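Local coordinates for protein phytase (PDB 2GFI) that probably hydrolyses phytate (inositol hexakisphosphate), releasing the phosphate at position 3, as a phytase of the histidine acid phosphatase family, at residues A[67-70]-A[71-75]; A[368-371]-A[372-375]; A[417-420]-A[421-425]; A[438-441]-A[442-445]. All coordinates share one frame; numbering follows the deposited sequence.

Contact 1: residues A[67-70]-A[71-75]; sequences FSRH and GERYP
From the strand carrying Phe67 and Ser68 the chain runs on through His70 and Gly71 into an irregular loop, spelling out the RHGxRxP signature of the histidine acid phosphatases. His70, the predicted nucleophile, folds its imidazole back over its own backbone (chi1 54°), so that ND1 donates to Gly71 O at 2.7 Å. This bond is virtually straight (178°) and lies in the ring plane, which fixes the rotation of the ring and turns NE2 toward the presumed phosphate pocket. One ring face is covered by Arg69 CG. Arg73 comes up on another side, its extended chain passing CE1 of His70, with NE 3.5 Å from that atom; imidazole and guanidinium planes are 48° apart. A water lies between the three side chains. It accepts from Arg69 NH2 at 3.0 Å and from Arg73 NH2 at 2.8 Å, and is hydrogen-bonded to His70 NE2 at 3.3 Å, consistent with a site built for an anion. Arg69 also salt-bridges Asp333, the predicted proton donor, and gives NH1 to Gly39 O. Arg73 NH1 is turned the other way, donating in its guanidinium plane to Tyr74 O at 3.0 Å.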
loop_
_atom_site.group_PDB
_atom_site.type_symbol
_atom_site.label_atom_id
_atom_site.label_comp_id
_atom_site.label_asym_id
_atom_site.label_seq_id
_atom_site.Cartn_x
_atom_site.Cartn_y
_atom_site.Cartn_z
ATOM N N PHE A 67 14.954 -22.568 11.920
ATOM C CA PHE A 67 14.172 -23.109 12.982
ATOM C C PHE A 67 12.800 -22.522 12.850
ATOM O O PHE A 67 12.581 -21.342 13.084
ATOM C CB PHE A 67 14.804 -22.806 14.339
ATOM C CG PHE A 67 16.179 -23.395 14.482
ATOM C CD1 PHE A 67 16.343 -24.695 14.959
ATOM C CD2 PHE A 67 17.319 -22.658 14.095
ATOM C CE1 PHE A 67 17.629 -25.249 15.092
ATOM C CE2 PHE A 67 18.614 -23.202 14.204
ATOM C CZ PHE A 67 18.765 -24.508 14.706
ATOM N N SER A 68 11.879 -23.364 12.426
ATOM C CA SER A 68 10.574 -22.929 12.021
ATOM C C SER A 68 9.488 -23.505 12.949
ATOM O O SER A 68 9.570 -24.670 13.374
ATOM C CB SER A 68 10.339 -23.357 10.593
ATOM O OG SER A 68 9.026 -23.054 10.221
ATOM N N ARG A 69 8.516 -22.668 13.298
ATOM C CA ARG A 69 7.301 -23.106 13.965
ATOM C C ARG A 69 6.435 -23.769 12.888
ATOM O O ARG A 69 6.685 -23.591 11.680
ATOM C CB ARG A 69 6.579 -21.889 14.529
ATOM C CG ARG A 69 5.451 -22.207 15.419
ATOM C CD ARG A 69 4.646 -21.009 15.812
ATOM N NE ARG A 69 3.519 -21.399 16.639
ATOM C CZ ARG A 69 2.656 -20.552 17.163
ATOM N NH1 ARG A 69 2.780 -19.254 16.947
ATOM N NH2 ARG A 69 1.662 -20.997 17.908
ATOM N N HIS A 70 5.440 -24.550 13.301
ATOM C CA HIS A 70 4.412 -24.983 12.359
ATOM C C HIS A 70 3.738 -23.718 11.813
ATOM O O HIS A 70 3.828 -22.642 12.454
ATOM C CB HIS A 70 3.374 -25.857 13.055
ATOM C CG HIS A 70 2.763 -25.219 14.270
ATOM N ND1 HIS A 70 1.782 -24.246 14.198
ATOM C CD2 HIS A 70 3.001 -25.418 15.588
ATOM C CE1 HIS A 70 1.461 -23.859 15.418
ATOM N NE2 HIS A 70 2.164 -24.579 16.284
ATOM N N GLY A 71 3.058 -23.816 10.664
ATOM C CA GLY A 71 2.277 -22.666 10.180
ATOM C C GLY A 71 0.970 -22.474 10.958
ATOM O O GLY A 71 0.693 -23.215 11.910
ATOM N N GLU A 72 0.170 -21.496 10.524
ATOM C CA GLU A 72 -1.143 -21.241 11.066
ATOM C C GLU A 72 -1.931 -22.543 11.199
ATOM O O GLU A 72 -1.847 -23.424 10.353
ATOM C CB GLU A 72 -1.913 -20.247 10.191
ATOM C CG GLU A 72 -1.354 -18.819 10.184
ATOM C CD GLU A 72 -0.231 -18.567 9.165
ATOM O OE1 GLU A 72 0.503 -19.492 8.765
ATOM O OE2 GLU A 72 -0.060 -17.409 8.751
ATOM N N ARG A 73 -2.705 -22.638 12.260
ATOM C CA ARG A 73 -3.443 -23.830 12.561
ATOM C C ARG A 73 -4.822 -23.492 13.085
ATOM O O ARG A 73 -5.143 -22.326 13.395
ATOM C CB ARG A 73 -2.667 -24.681 13.576
ATOM C CG ARG A 73 -2.149 -23.906 14.801
ATOM C CD ARG A 73 -2.017 -24.828 15.957
ATOM N NE ARG A 73 -1.503 -24.249 17.178
ATOM C CZ ARG A 73 -2.287 -23.798 18.146
ATOM N NH1 ARG A 73 -3.595 -23.821 18.009
ATOM N NH2 ARG A 73 -1.771 -23.313 19.245
ATOM N N TYR A 74 -5.654 -24.531 13.122
ATOM C CA TYR A 74 -6.860 -24.561 13.898
ATOM C C TYR A 74 -6.476 -24.497 15.365
ATOM O O TYR A 74 -5.311 -24.726 15.728
ATOM C CB TYR A 74 -7.608 -25.868 13.639
ATOM C CG TYR A 74 -8.492 -25.810 12.423
ATOM C CD1 TYR A 74 -9.842 -25.476 12.540
ATOM C CD2 TYR A 74 -7.974 -26.082 11.148
ATOM C CE1 TYR A 74 -10.673 -25.427 11.398
ATOM C CE2 TYR A 74 -8.778 -26.018 10.019
ATOM C CZ TYR A 74 -10.115 -25.692 10.149
ATOM O OH TYR A 74 -10.891 -25.622 9.019
ATOM N N PRO A 75 -7.453 -24.194 16.218
ATOM C CA PRO A 75 -7.199 -24.178 17.647
ATOM C C PRO A 75 -6.732 -25.555 18.107
ATOM O O PRO A 75 -7.032 -26.570 17.474
ATOM C CB PRO A 75 -8.555 -23.820 18.249
ATOM C CG PRO A 75 -9.329 -23.186 17.126
ATOM C CD PRO A 75 -8.832 -23.819 15.876
HETATM O O HOH W 1 0.967 -23.582 19.185
#

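Contact 2: residues A[368-371]-A[372-375]; sequences ITPQ and GART
A type II beta turn from Pro370 to Ala373 leads the chain into strand 374-382. Its closing bond, Ala373 N to Pro370 O at 2.9 Å, is weak because it is strongly bent (127°), and side-chain packing adds to the closure. The Ala373 methyl points back across the turn into a hollow made by Pro370 CD, at 3.7 Å, Thr369 CA and the carbonyl oxygen of Ile368. At the third position Gly372 has a positive phi (77°), and a CB there would run into Gln371 O. An alanine in place of Pro370 would lack the ring carbons that lie against Ala373, and would probably open a gap beside that methyl and give the first residue of the turn a freer backbone. Beyond the turn Arg374 curls back and grips Gly372 O side-on: NE at 3.1 Å and NH2 at 3.0 Å both donate to this one oxygen, which lies in the guanidinium plane. The same NH2 salt-bridges Asp136. Wider still, a water donates to Ile368 O at 2.7 Å and is hydrogen-bonded to Thr375 OG1, joining the two arms. Gln371, at the second position, carries its amide away from the turn to Ala40 O and against the predicted nucleophile His70, an arrangement that sets a type II turn at the wall of the predicted histidine acid phosphatase active site.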
loop_
_atom_site.group_PDB
_atom_site.type_symbol
_atom_site.label_atom_id
_atom_site.label_comp_id
_atom_site.label_asym_id
_atom_site.label_seq_id
_atom_site.Cartn_x
_atom_site.Cartn_y
_atom_site.Cartn_z
ATOM N N ILE A 368 8.819 -13.078 17.971
ATOM C CA ILE A 368 9.663 -14.272 17.954
ATOM C C ILE A 368 8.911 -15.423 17.328
ATOM O O ILE A 368 9.417 -16.033 16.374
ATOM C CB ILE A 368 10.182 -14.681 19.365
ATOM C CG1 ILE A 368 10.892 -13.529 20.109
ATOM C CG2 ILE A 368 11.148 -15.881 19.247
ATOM C CD1 ILE A 368 11.478 -13.981 21.552
ATOM N N THR A 369 7.709 -15.723 17.843
ATOM C CA THR A 369 6.956 -16.869 17.360
ATOM C C THR A 369 5.523 -16.567 16.936
ATOM O O THR A 369 4.577 -16.980 17.619
ATOM C CB THR A 369 6.962 -18.055 18.369
ATOM O OG1 THR A 369 6.270 -17.675 19.567
ATOM C CG2 THR A 369 8.388 -18.422 18.840
ATOM N N PRO A 370 5.343 -15.885 15.800
ATOM C CA PRO A 370 4.029 -15.796 15.207
ATOM C C PRO A 370 3.776 -17.177 14.648
ATOM O O PRO A 370 4.707 -17.993 14.625
ATOM C CB PRO A 370 4.240 -14.804 14.062
ATOM C CG PRO A 370 5.680 -15.046 13.665
ATOM C CD PRO A 370 6.346 -15.167 14.983
ATOM N N GLN A 371 2.553 -17.451 14.199
ATOM C CA GLN A 371 2.315 -18.710 13.477
ATOM C C GLN A 371 3.239 -18.669 12.281
ATOM O O GLN A 371 3.389 -17.606 11.664
ATOM C CB GLN A 371 0.879 -18.810 13.031
ATOM C CG GLN A 371 -0.111 -18.879 14.160
ATOM C CD GLN A 371 -0.194 -20.279 14.795
ATOM O OE1 GLN A 371 0.619 -21.151 14.495
ATOM N NE2 GLN A 371 -1.185 -20.481 15.663
ATOM N N GLY A 372 3.900 -19.788 11.981
ATOM C CA GLY A 372 4.792 -19.832 10.845
ATOM C C GLY A 372 6.100 -19.132 11.167
ATOM O O GLY A 372 6.833 -18.738 10.253
ATOM N N ALA A 373 6.394 -18.955 12.458
ATOM C CA ALA A 373 7.653 -18.354 12.916
ATOM C C ALA A 373 8.883 -18.965 12.243
ATOM O O ALA A 373 8.946 -20.175 12.031
ATOM C CB ALA A 373 7.784 -18.490 14.413
ATOM N N ARG A 374 9.872 -18.124 11.956
ATOM C CA ARG A 374 11.079 -18.559 11.320
ATOM C C ARG A 374 12.253 -17.909 12.012
ATOM O O ARG A 374 12.368 -16.686 12.075
ATOM C CB ARG A 374 11.052 -18.250 9.805
ATOM C CG ARG A 374 10.662 -16.811 9.441
ATOM C CD ARG A 374 9.982 -16.662 8.111
ATOM N NE ARG A 374 8.666 -17.262 8.185
ATOM C CZ ARG A 374 7.795 -17.357 7.187
ATOM N NH1 ARG A 374 8.085 -16.883 5.973
ATOM N NH2 ARG A 374 6.608 -17.905 7.425
ATOM N N THR A 375 13.115 -18.723 12.587
ATOM C CA THR A 375 14.346 -18.207 13.112
ATOM C C THR A 375 15.426 -18.749 12.196
ATOM O O THR A 375 15.562 -19.953 12.011
ATOM C CB THR A 375 14.523 -18.659 14.579
ATOM O OG1 THR A 375 13.799 -17.739 15.422
ATOM C CG2 THR A 375 16.009 -18.588 15.034
HETATM O O HOH W 2 11.274 -17.195 14.878
#

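Contact 3: residues A[417-420]-A[421-425]; sequences DYVA and ERVAG
Tyr418 and Arg422, one turn apart on helix 412-423, lie side by side and point the same way. The phenol extends from the helix with CG anti to the backbone N (chi1 180°), while the arginine is bent twice, at chi2 and chi3, and so lays its aliphatic part along the ring. Arg422 CG sits over one ring face, 3.9 Å from the centroid of the Tyr418 ring and 22° off its normal, a CH-pi contact shifted toward the rim. CD follows farther out, 3.7 Å from Tyr418 CZ, and ring and guanidinium planes end only 14° apart. Both polar ends reach the last turn of helix 333-343: Tyr418 OH bonds to Ile343 O and Arg422 NE to Ala342 O, where the carbonyls at a helix C-terminus would probably suit the positive charge.

Val419 and Val423 repeat the one-turn spacing on another side of the helix, meeting obliquely through their CG1 atoms at 4.0 Å. They face helix 302-318, Val419 against Leu314 and Val423 against Ser307 and Asn311; Val423 also touches an N-acetylglucosamine. Toward solvent, Glu421 runs its chain back over the preceding turn, CG 3.3 Å from Asp417 O. Regular backbone bonds, such as Arg422 N to Tyr418 O at 2.9 Å, hold this spacing until Ala424, whose N reaches Ala420 O only weakly and which leaves helical geometry. The pattern is i to i+4 side-chain pairing on the last turns of an amphipathic surface helix.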
loop_
_atom_site.group_PDB
_atom_site.type_symbol
_atom_site.label_atom_id
_atom_site.label_comp_id
_atom_site.label_asym_id
_atom_site.label_seq_id
_atom_site.Cartn_x
_atom_site.Cartn_y
_atom_site.Cartn_z
ATOM N N ASP A 417 32.387 -17.174 21.291
ATOM C CA ASP A 417 32.505 -16.588 22.618
ATOM C C ASP A 417 31.124 -16.229 23.199
ATOM O O ASP A 417 30.857 -16.456 24.390
ATOM C CB ASP A 417 33.365 -15.311 22.571
ATOM C CG ASP A 417 34.827 -15.576 22.221
ATOM O OD1 ASP A 417 35.285 -16.741 22.283
ATOM O OD2 ASP A 417 35.600 -14.653 21.872
ATOM N N TYR A 418 30.279 -15.650 22.338
ATOM C CA TYR A 418 28.897 -15.320 22.659
ATOM C C TYR A 418 28.126 -16.578 23.075
ATOM O O TYR A 418 27.526 -16.628 24.166
ATOM C CB TYR A 418 28.207 -14.608 21.467
ATOM C CG TYR A 418 26.765 -14.258 21.780
ATOM C CD1 TYR A 418 26.472 -13.185 22.608
ATOM C CD2 TYR A 418 25.707 -15.042 21.300
ATOM C CE1 TYR A 418 25.177 -12.872 22.939
ATOM C CE2 TYR A 418 24.405 -14.729 21.607
ATOM C CZ TYR A 418 24.156 -13.625 22.433
ATOM O OH TYR A 418 22.897 -13.270 22.791
ATOM N N VAL A 419 28.155 -17.605 22.232
ATOM C CA VAL A 419 27.476 -18.849 22.594
ATOM C C VAL A 419 28.010 -19.405 23.930
ATOM O O VAL A 419 27.216 -19.700 24.842
ATOM C CB VAL A 419 27.524 -19.897 21.477
ATOM C CG1 VAL A 419 26.881 -21.196 21.953
ATOM C CG2 VAL A 419 26.779 -19.377 20.284
ATOM N N ALA A 420 29.343 -19.496 24.058
ATOM C CA ALA A 420 29.950 -19.966 25.308
ATOM C C ALA A 420 29.438 -19.186 26.526
ATOM O O ALA A 420 29.108 -19.783 27.537
ATOM C CB ALA A 420 31.491 -19.930 25.229
ATOM N N GLU A 421 29.347 -17.858 26.404
ATOM C CA GLU A 421 28.789 -16.986 27.451
ATOM C C GLU A 421 27.331 -17.315 27.768
ATOM O O GLU A 421 26.928 -17.313 28.952
ATOM C CB GLU A 421 28.857 -15.514 27.021
ATOM C CG GLU A 421 30.202 -14.825 27.222
ATOM C CD GLU A 421 30.162 -13.326 26.878
ATOM O OE1 GLU A 421 29.522 -12.943 25.835
ATOM O OE2 GLU A 421 30.771 -12.526 27.663
ATOM N N ARG A 422 26.553 -17.585 26.709
ATOM C CA ARG A 422 25.139 -17.901 26.833
ATOM C C ARG A 422 24.942 -19.234 27.516
ATOM O O ARG A 422 24.073 -19.380 28.357
ATOM C CB ARG A 422 24.443 -17.907 25.460
ATOM C CG ARG A 422 24.315 -16.542 24.760
ATOM C CD ARG A 422 23.663 -15.487 25.600
ATOM N NE ARG A 422 22.290 -15.831 25.880
ATOM C CZ ARG A 422 21.509 -15.164 26.727
ATOM N NH1 ARG A 422 21.990 -14.121 27.382
ATOM N NH2 ARG A 422 20.250 -15.549 26.933
ATOM N N VAL A 423 25.756 -20.218 27.157
ATOM C CA VAL A 423 25.552 -21.584 27.664
ATOM C C VAL A 423 26.370 -21.886 28.909
ATOM O O VAL A 423 26.227 -22.958 29.497
ATOM C CB VAL A 423 25.808 -22.640 26.573
ATOM C CG1 VAL A 423 24.983 -22.317 25.310
ATOM C CG2 VAL A 423 27.327 -22.786 26.267
ATOM N N ALA A 424 27.225 -20.941 29.314
ATOM C CA ALA A 424 28.100 -21.140 30.480
ATOM C C ALA A 424 27.309 -21.657 31.665
ATOM O O ALA A 424 26.232 -21.137 31.988
ATOM C CB ALA A 424 28.811 -19.844 30.866
ATOM N N GLY A 425 27.854 -22.689 32.313
ATOM C CA GLY A 425 27.281 -23.215 33.557
ATOM C C GLY A 425 25.989 -23.974 33.334
ATOM O O GLY A 425 25.256 -24.245 34.287
#

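Contact 4: residues A[438-441]-A[442-445]; sequences SAVT and FYWD
Val440 and the three aromatic residues after Thr441 pack together where a loop enters the short, weakly bonded helix 442-445. The bump is Val440 CG1, set anti to the backbone N (chi1 164°), and the hollow is formed by the rings of Phe442, Tyr443 and Trp444. The methyl rests over one face of Phe442, 3.9 Å from the ring centroid and toward its rim, a CH-pi contact. It also touches Tyr443 CD2 at 3.6 Å, while the indole edge of Trp444 meets Val440 O, its CZ3 3.4 Å away. The aromatic side chains also overlap one another: Phe442 CE1 sits over the centre of the Tyr443 ring, and Tyr443 CB over a face of Trp444. Helix 302-318 covers this cluster through Ala312, Glu315 and Leu316.

On the polar side, Thr441 O receives two backbone N-H groups, Trp444 N from above the carbonyl plane and Asp445 N, at 2.9 Å, almost in line with the C=O. Asp445 folds its carboxylate back over Thr441, and OD2 takes a very short hydrogen bond of 2.5 Å from Thr441 OG1. Were Asp445 replaced by an alanine, the Thr441 hydroxyl would probably lose this acceptor and be free to turn. The other carboxylate oxygen, OD1, accepts a hydrogen bond from Tyr451 OH.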
loop_
_atom_site.group_PDB
_atom_site.type_symbol
_atom_site.label_atom_id
_atom_site.label_comp_id
_atom_site.label_asym_id
_atom_site.label_seq_id
_atom_site.Cartn_x
_atom_site.Cartn_y
_atom_site.Cartn_z
ATOM N N SER A 438 22.278 -36.409 26.243
ATOM C CA SER A 438 22.747 -35.237 26.961
ATOM C C SER A 438 22.934 -34.069 26.000
ATOM O O SER A 438 23.054 -32.916 26.418
ATOM C CB SER A 438 24.066 -35.530 27.687
ATOM O OG SER A 438 25.094 -35.774 26.748
ATOM N N ALA A 439 22.959 -34.390 24.711
ATOM C CA ALA A 439 23.210 -33.412 23.676
ATOM C C ALA A 439 22.442 -33.814 22.427
ATOM O O ALA A 439 21.968 -34.956 22.314
ATOM C CB ALA A 439 24.727 -33.313 23.395
ATOM N N VAL A 440 22.288 -32.850 21.509
ATOM C CA VAL A 440 21.730 -33.106 20.188
ATOM C C VAL A 440 22.782 -33.855 19.383
ATOM O O VAL A 440 23.961 -33.450 19.337
ATOM C CB VAL A 440 21.341 -31.774 19.434
ATOM C CG1 VAL A 440 21.118 -32.012 17.904
ATOM C CG2 VAL A 440 20.144 -31.097 20.080
ATOM N N THR A 441 22.336 -34.938 18.757
ATOM C CA THR A 441 23.124 -35.657 17.782
ATOM C C THR A 441 22.349 -35.851 16.492
ATOM O O THR A 441 22.937 -36.260 15.493
ATOM C CB THR A 441 23.603 -37.056 18.334
ATOM O OG1 THR A 441 22.474 -37.894 18.631
ATOM C CG2 THR A 441 24.361 -36.901 19.692
ATOM N N PHE A 442 21.036 -35.581 16.495
ATOM C CA PHE A 442 20.204 -35.934 15.328
ATOM C C PHE A 442 20.659 -35.260 14.019
ATOM O O PHE A 442 20.438 -35.816 12.959
ATOM C CB PHE A 442 18.676 -35.785 15.598
ATOM C CG PHE A 442 18.227 -34.367 15.880
ATOM C CD1 PHE A 442 18.105 -33.439 14.846
ATOM C CD2 PHE A 442 17.963 -33.956 17.187
ATOM C CE1 PHE A 442 17.710 -32.134 15.108
ATOM C CE2 PHE A 442 17.574 -32.634 17.473
ATOM C CZ PHE A 442 17.450 -31.719 16.411
ATOM N N TYR A 443 21.290 -34.078 14.077
ATOM C CA TYR A 443 21.799 -33.448 12.834
ATOM C C TYR A 443 22.955 -34.243 12.198
ATOM O O TYR A 443 23.211 -34.114 10.988
ATOM C CB TYR A 443 22.217 -31.965 13.001
ATOM C CG TYR A 443 21.120 -31.009 13.450
ATOM C CD1 TYR A 443 20.046 -30.703 12.616
ATOM C CD2 TYR A 443 21.171 -30.401 14.709
ATOM C CE1 TYR A 443 19.050 -29.833 13.024
ATOM C CE2 TYR A 443 20.165 -29.531 15.134
ATOM C CZ TYR A 443 19.112 -29.258 14.282
ATOM O OH TYR A 443 18.110 -28.417 14.684
ATOM N N TRP A 444 23.639 -35.059 13.006
ATOM C CA TRP A 444 24.782 -35.834 12.526
ATOM C C TRP A 444 24.543 -37.347 12.392
ATOM O O TRP A 444 25.074 -37.997 11.484
ATOM C CB TRP A 444 26.000 -35.544 13.409
ATOM C CG TRP A 444 26.280 -34.084 13.431
ATOM C CD1 TRP A 444 26.977 -33.359 12.496
ATOM C CD2 TRP A 444 25.839 -33.150 14.415
ATOM N NE1 TRP A 444 27.004 -32.026 12.851
ATOM C CE2 TRP A 444 26.310 -31.868 14.025
ATOM C CE3 TRP A 444 25.097 -33.260 15.595
ATOM C CZ2 TRP A 444 26.048 -30.713 14.770
ATOM C CZ3 TRP A 444 24.843 -32.120 16.321
ATOM C CH2 TRP A 444 25.319 -30.856 15.906
ATOM N N ASP A 445 23.734 -37.915 13.266
ATOM C CA ASP A 445 23.568 -39.357 13.257
ATOM C C ASP A 445 22.264 -39.800 12.638
ATOM O O ASP A 445 21.861 -40.949 12.826
ATOM C CB ASP A 445 23.683 -39.900 14.683
ATOM C CG ASP A 445 22.544 -39.446 15.596
ATOM O OD1 ASP A 445 21.499 -38.918 15.109
ATOM O OD2 ASP A 445 22.612 -39.596 16.829
#

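In the fold
The four contacts follow one another along the chain without overlap. Contacts 1 and 2, with centres 8 Å apart, meet directly: strands 59-69 and 374-382 are antiparallel neighbours in the mixed sheet, and Arg69 N probably bonds to Ala373 O at 2.8 Å, so the signature loop and the turn of 370-373 wall the predicted active site together. Contacts 3 and 4 lie outside that centre, their own centres about 19 Å apart, yet both pack on helix 302-318. Contact 4 still reaches the sheet, Tyr443 OH touching Phe67 CE1 at 3.2 Å, whereas contact 3 stays about 11 Å from contact 1 at the nearest atoms. The C-terminal region thus packs on helix 302-318, to one side of the predicted catalytic centre.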